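Putative acyl-CoA dehydrogenase (PDB 5JSC) is a putative member of the acyl-CoA dehydrogenase family and binds flavin-adenine dinucleotide in a tetrameric assembly. Local coordinates at residues E329-T332 against R333-M337; T385-Q388 against Q389-G393. All blocks are in the same frame, centred on the assembly; numbering follows the deposited sequence.

Contact 1: E329-T332 against R333-M337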
# COMPACT_ATOMS: atom_id res chain seq x y z
N GLU C 329 30.50 -1.02 15.08
CA GLU C 329 29.37 -0.36 15.71
C GLU C 329 28.21 -1.33 15.92
O GLU C 329 28.05 -2.30 15.17
CB GLU C 329 28.90 0.83 14.87
CG GLU C 329 29.96 1.91 14.76
CD GLU C 329 30.18 2.62 16.08
OE1 GLU C 329 29.18 3.09 16.67
OE2 GLU C 329 31.34 2.69 16.53
N ASN C 330 27.41 -1.04 16.93
CA ASN C 330 26.16 -1.75 17.14
C ASN C 330 25.20 -1.46 16.00
O ASN C 330 25.11 -0.33 15.52
CB ASN C 330 25.53 -1.30 18.46
CG ASN C 330 24.13 -1.83 18.66
OD1 ASN C 330 23.15 -1.22 18.20
ND2 ASN C 330 24.03 -2.95 19.36
N VAL C 331 24.46 -2.49 15.55
CA VAL C 331 23.52 -2.27 14.46
C VAL C 331 22.13 -2.81 14.80
O VAL C 331 21.40 -3.23 13.90
CB VAL C 331 24.02 -2.90 13.15
CG1 VAL C 331 25.23 -2.14 12.61
CG2 VAL C 331 24.34 -4.39 13.32
N THR C 332 21.73 -2.78 16.08
CA THR C 332 20.41 -3.29 16.43
C THR C 332 19.32 -2.63 15.58
O THR C 332 18.45 -3.32 15.02
CB THR C 332 20.13 -3.08 17.92
OG1 THR C 332 21.16 -3.70 18.69
CG2 THR C 332 18.79 -3.71 18.31
N ARG C 333 19.38 -1.30 15.42
CA ARG C 333 18.36 -0.61 14.62
C ARG C 333 18.53 -0.90 13.13
O ARG C 333 17.55 -1.23 12.44
CB ARG C 333 18.43 0.90 14.85
CG ARG C 333 17.33 1.67 14.08
CD ARG C 333 17.59 3.18 13.91
NE ARG C 333 17.38 3.94 15.14
CZ ARG C 333 17.36 5.27 15.20
NH1 ARG C 333 17.53 6.00 14.10
NH2 ARG C 333 17.19 5.88 16.36
N GLU C 334 19.75 -0.76 12.62
CA GLU C 334 19.97 -0.84 11.18
C GLU C 334 19.79 -2.26 10.66
O GLU C 334 19.29 -2.44 9.53
CB GLU C 334 21.37 -0.32 10.85
CG GLU C 334 21.56 1.17 11.17
CD GLU C 334 21.90 1.47 12.63
OE1 GLU C 334 21.98 0.53 13.46
OE2 GLU C 334 22.11 2.66 12.95
N ALA C 335 20.16 -3.27 11.46
CA ALA C 335 19.90 -4.65 11.09
C ALA C 335 18.41 -4.95 11.08
O ALA C 335 17.93 -5.65 10.18
CB ALA C 335 20.63 -5.61 12.04
N ALA C 336 17.68 -4.45 12.08
CA ALA C 336 16.24 -4.65 12.10
C ALA C 336 15.59 -4.02 10.88
O ALA C 336 14.72 -4.63 10.23
CB ALA C 336 15.64 -4.06 13.38
N MET C 337 16.00 -2.79 10.54
CA MET C 337 15.47 -2.12 9.35
C MET C 337 15.72 -2.95 8.09
O MET C 337 14.83 -3.11 7.25
CB MET C 337 16.12 -0.75 9.17
CG MET C 337 15.43 0.40 9.79
SD MET C 337 16.13 1.87 8.99
CE MET C 337 15.34 3.10 10.02
O HOH W 1 21.62 0.56 16.21
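The first turn of helix 332-356 is built where Val331, at the N-cap position, hands its carbonyl to the backbone of Ala335. That bond measures 2.7 Å from Ala335 N to Val331 O, and the next one, from Ala336 N to Thr332 O, is longer at 3.2 Å. Beside the first bond the methyl of Ala335 rests against Val331 CG2, CB to CG2 4.1 Å.

Ahead of the helix, Asn330 forms an Asx turn: its OD1 accepts from Thr332 N at 3.0 Å, the donor lying well above the plane of the amide carbonyl. The other end of the same amide, ND2, donates nearly in its own plane to Thr332 OG1, which also bonds to Asp259, so both polar ends of the amide are held and its flip is fixed.

One water ties the turn to the helix: it donates to Asn330 OD1 and to Glu334 OE1, the latter at 2.8 Å, and accepts from Arg333 N at 3.0 Å. Glu334 folds back to meet it through a bend at chi2 (83°), which also lays OE1 3.3 Å from Val331 CA. The carboxylate's other oxygen, OE2, is bonded to His18 of the second subunit, while Arg333 pairs through NE with Asp395 in a salt bridge.

Contact 2: T385-Q388 against Q389-G393. With FAD (flavin-adenine dinucleotide), chain M.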
# COMPACT_ATOMS: atom_id res chain seq x y z
N THR C 385 8.59 -9.70 11.30
CA THR C 385 8.53 -8.31 10.86
C THR C 385 8.06 -7.36 11.95
O THR C 385 8.66 -6.30 12.18
CB THR C 385 7.60 -8.20 9.66
OG1 THR C 385 8.19 -8.91 8.57
CG2 THR C 385 7.38 -6.73 9.27
N GLU C 386 6.99 -7.74 12.65
CA GLU C 386 6.41 -6.85 13.64
C GLU C 386 7.36 -6.62 14.81
O GLU C 386 7.40 -5.53 15.37
CB GLU C 386 5.07 -7.43 14.12
CG GLU C 386 3.98 -7.48 13.00
CD GLU C 386 4.27 -8.45 11.85
OE1 GLU C 386 4.87 -9.52 12.10
OE2 GLU C 386 3.90 -8.14 10.70
N VAL C 387 8.15 -7.64 15.17
CA VAL C 387 9.19 -7.47 16.18
C VAL C 387 10.22 -6.45 15.70
O VAL C 387 10.64 -5.57 16.46
CB VAL C 387 9.84 -8.82 16.52
CG1 VAL C 387 11.03 -8.64 17.44
CG2 VAL C 387 8.82 -9.76 17.14
N GLN C 388 10.63 -6.56 14.43
CA GLN C 388 11.61 -5.61 13.89
C GLN C 388 11.07 -4.19 13.92
O GLN C 388 11.79 -3.24 14.26
CB GLN C 388 12.00 -6.00 12.45
CG GLN C 388 12.40 -7.46 12.25
CD GLN C 388 13.66 -7.88 13.02
OE1 GLN C 388 14.44 -7.05 13.47
NE2 GLN C 388 13.83 -9.18 13.17
N GLN C 389 9.80 -4.01 13.54
CA GLN C 389 9.20 -2.67 13.53
C GLN C 389 9.22 -2.05 14.92
O GLN C 389 9.52 -0.86 15.07
CB GLN C 389 7.76 -2.72 13.05
CG GLN C 389 7.54 -3.07 11.62
CD GLN C 389 6.06 -3.11 11.31
OE1 GLN C 389 5.35 -4.01 11.76
NE2 GLN C 389 5.58 -2.11 10.58
N LEU C 390 8.86 -2.82 15.94
CA LEU C 390 8.84 -2.28 17.29
C LEU C 390 10.24 -1.97 17.79
O LEU C 390 10.42 -1.00 18.53
CB LEU C 390 8.12 -3.26 18.22
CG LEU C 390 6.65 -3.49 17.89
CD1 LEU C 390 6.12 -4.67 18.70
CD2 LEU C 390 5.84 -2.23 18.17
N ILE C 391 11.24 -2.77 17.41
CA ILE C 391 12.63 -2.44 17.75
C ILE C 391 12.98 -1.06 17.21
O ILE C 391 13.54 -0.21 17.92
CB ILE C 391 13.60 -3.51 17.22
CG1 ILE C 391 13.47 -4.81 18.02
CG2 ILE C 391 15.05 -3.00 17.24
CD1 ILE C 391 14.15 -5.99 17.35
N VAL C 392 12.67 -0.82 15.94
CA VAL C 392 13.01 0.46 15.32
C VAL C 392 12.25 1.60 15.98
O VAL C 392 12.82 2.64 16.32
CB VAL C 392 12.76 0.40 13.81
CG1 VAL C 392 12.95 1.78 13.19
CG2 VAL C 392 13.69 -0.63 13.14
N GLY C 393 10.93 1.42 16.17
CA GLY C 393 10.13 2.49 16.74
C GLY C 393 10.54 2.84 18.16
O GLY C 393 10.64 4.02 18.51
PA FAD M . 4.66 -15.90 18.04
O1A FAD M . 5.72 -15.51 19.00
O2A FAD M . 3.41 -16.57 18.61
O5B FAD M . 4.25 -14.61 17.22
C5B FAD M . 3.15 -14.68 16.28
C4B FAD M . 3.14 -13.36 15.56
O4B FAD M . 2.84 -12.31 16.50
C3B FAD M . 4.47 -12.92 14.97
O3B FAD M . 4.79 -13.57 13.74
C2B FAD M . 4.28 -11.41 14.83
O2B FAD M . 3.58 -11.12 13.62
C1B FAD M . 3.37 -11.09 16.04
N9A FAD M . 4.04 -10.44 17.16
C8A FAD M . 5.09 -10.91 17.89
N7A FAD M . 5.42 -10.15 18.91
C5A FAD M . 4.52 -9.10 18.84
C6A FAD M . 4.34 -7.96 19.64
N6A FAD M . 5.09 -7.67 20.71
N1A FAD M . 3.34 -7.11 19.31
C2A FAD M . 2.59 -7.38 18.23
N3A FAD M . 2.68 -8.43 17.40
C4A FAD M . 3.67 -9.26 17.76
N1 FAD M . 13.89 -20.63 16.02
C2 FAD M . 15.06 -21.02 16.63
O2 FAD M . 15.24 -20.89 17.85
N3 FAD M . 16.05 -21.58 15.87
C4 FAD M . 16.01 -21.80 14.51
O4 FAD M . 16.92 -22.39 13.95
C4X FAD M . 14.80 -21.37 13.88
N5 FAD M . 14.65 -21.60 12.60
C5X FAD M . 13.41 -21.37 12.03
C6 FAD M . 13.20 -21.76 10.72
C7 FAD M . 11.94 -21.65 10.13
C7M FAD M . 11.74 -22.13 8.71
C8 FAD M . 10.88 -21.10 10.87
C8M FAD M . 9.50 -20.96 10.27
C9 FAD M . 11.10 -20.69 12.18
C9A FAD M . 12.35 -20.82 12.77
N10 FAD M . 12.58 -20.51 14.13
C10 FAD M . 13.78 -20.80 14.72
C1' FAD M . 11.46 -20.01 14.94
C2' FAD M . 11.16 -18.54 14.72
O2' FAD M . 12.19 -17.72 15.27
C3' FAD M . 9.83 -18.19 15.39
O3' FAD M . 8.83 -18.86 14.64
C4' FAD M . 9.52 -16.69 15.43
O4' FAD M . 10.39 -16.07 16.38
C5' FAD M . 8.08 -16.42 15.78
O5' FAD M . 7.80 -17.07 17.04
P FAD M . 6.43 -17.94 17.10
O1P FAD M . 6.35 -18.90 15.96
O2P FAD M . 6.32 -18.56 18.47
O3P FAD M . 5.27 -16.87 16.93
O HOH W 2 3.37 -5.61 10.03
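Glu386 and Gln389, one turn apart at the start of helix 385-405, run side by side and share a water. It donates to Glu386 OE2 at 2.7 Å and to Gln389 OE1 at 3.1 Å, bridging a carboxylate and an amide whose planes stand almost perpendicular, 87° apart. The other carboxylate oxygen, Glu386 OE1, accepts from the ribose hydroxyl O2B of FAD at 2.6 Å and also from Gln355 NE2 of the third subunit; OE2 has a long, weak ion pair with Lys303 of that subunit. A bend at chi2 (67°) brings the carboxylate round to the ribose.

This helix belongs to the C-terminal domain of the acyl-CoA dehydrogenase family, and its first turns line the adenosine end of the FAD pocket. Val387 CG2 lies 3.9 Å from N7A of the adenine, and Leu390 CD1 lies 3.7 Å from N1A.

Regular i to i+4 bonds satisfy five carbonyls in succession, from Thr385 to Gln389, beginning with Gln389 N to Thr385 O at 2.9 Å. Thr385 OG1 is taken up by Glu344 of helix 332-356. Gln388 divides its amide: NE2 donates to Gly383 O, whereas OE1 is buried without a polar partner and lies 4.0 Å from Ile391 CD1. That same methyl touches Val387 CG1 at 4.1 Å.

How the contacts relate
Contact 1 comes first along the chain, at the start of helix 332-356, and contact 2 follows at the start of helix 385-405; both belong to the C-terminal domain. Their centres are about 11 Å apart, and the two helices pack directly against each other. Ala336 CB meets Gln388 OE1 at 3.2 Å and also touches Val392, which receives Met337 as well, while Thr332 CG2 lies against Ile391 CG2. Both contacts reach the second subunit, but contact 2 also borders FAD and the third subunit, whereas the side chain of Ala336 in contact 1 is about 13 Å from FAD. The helix lining the cofactor thus packs on one that, like it, meets the second subunit.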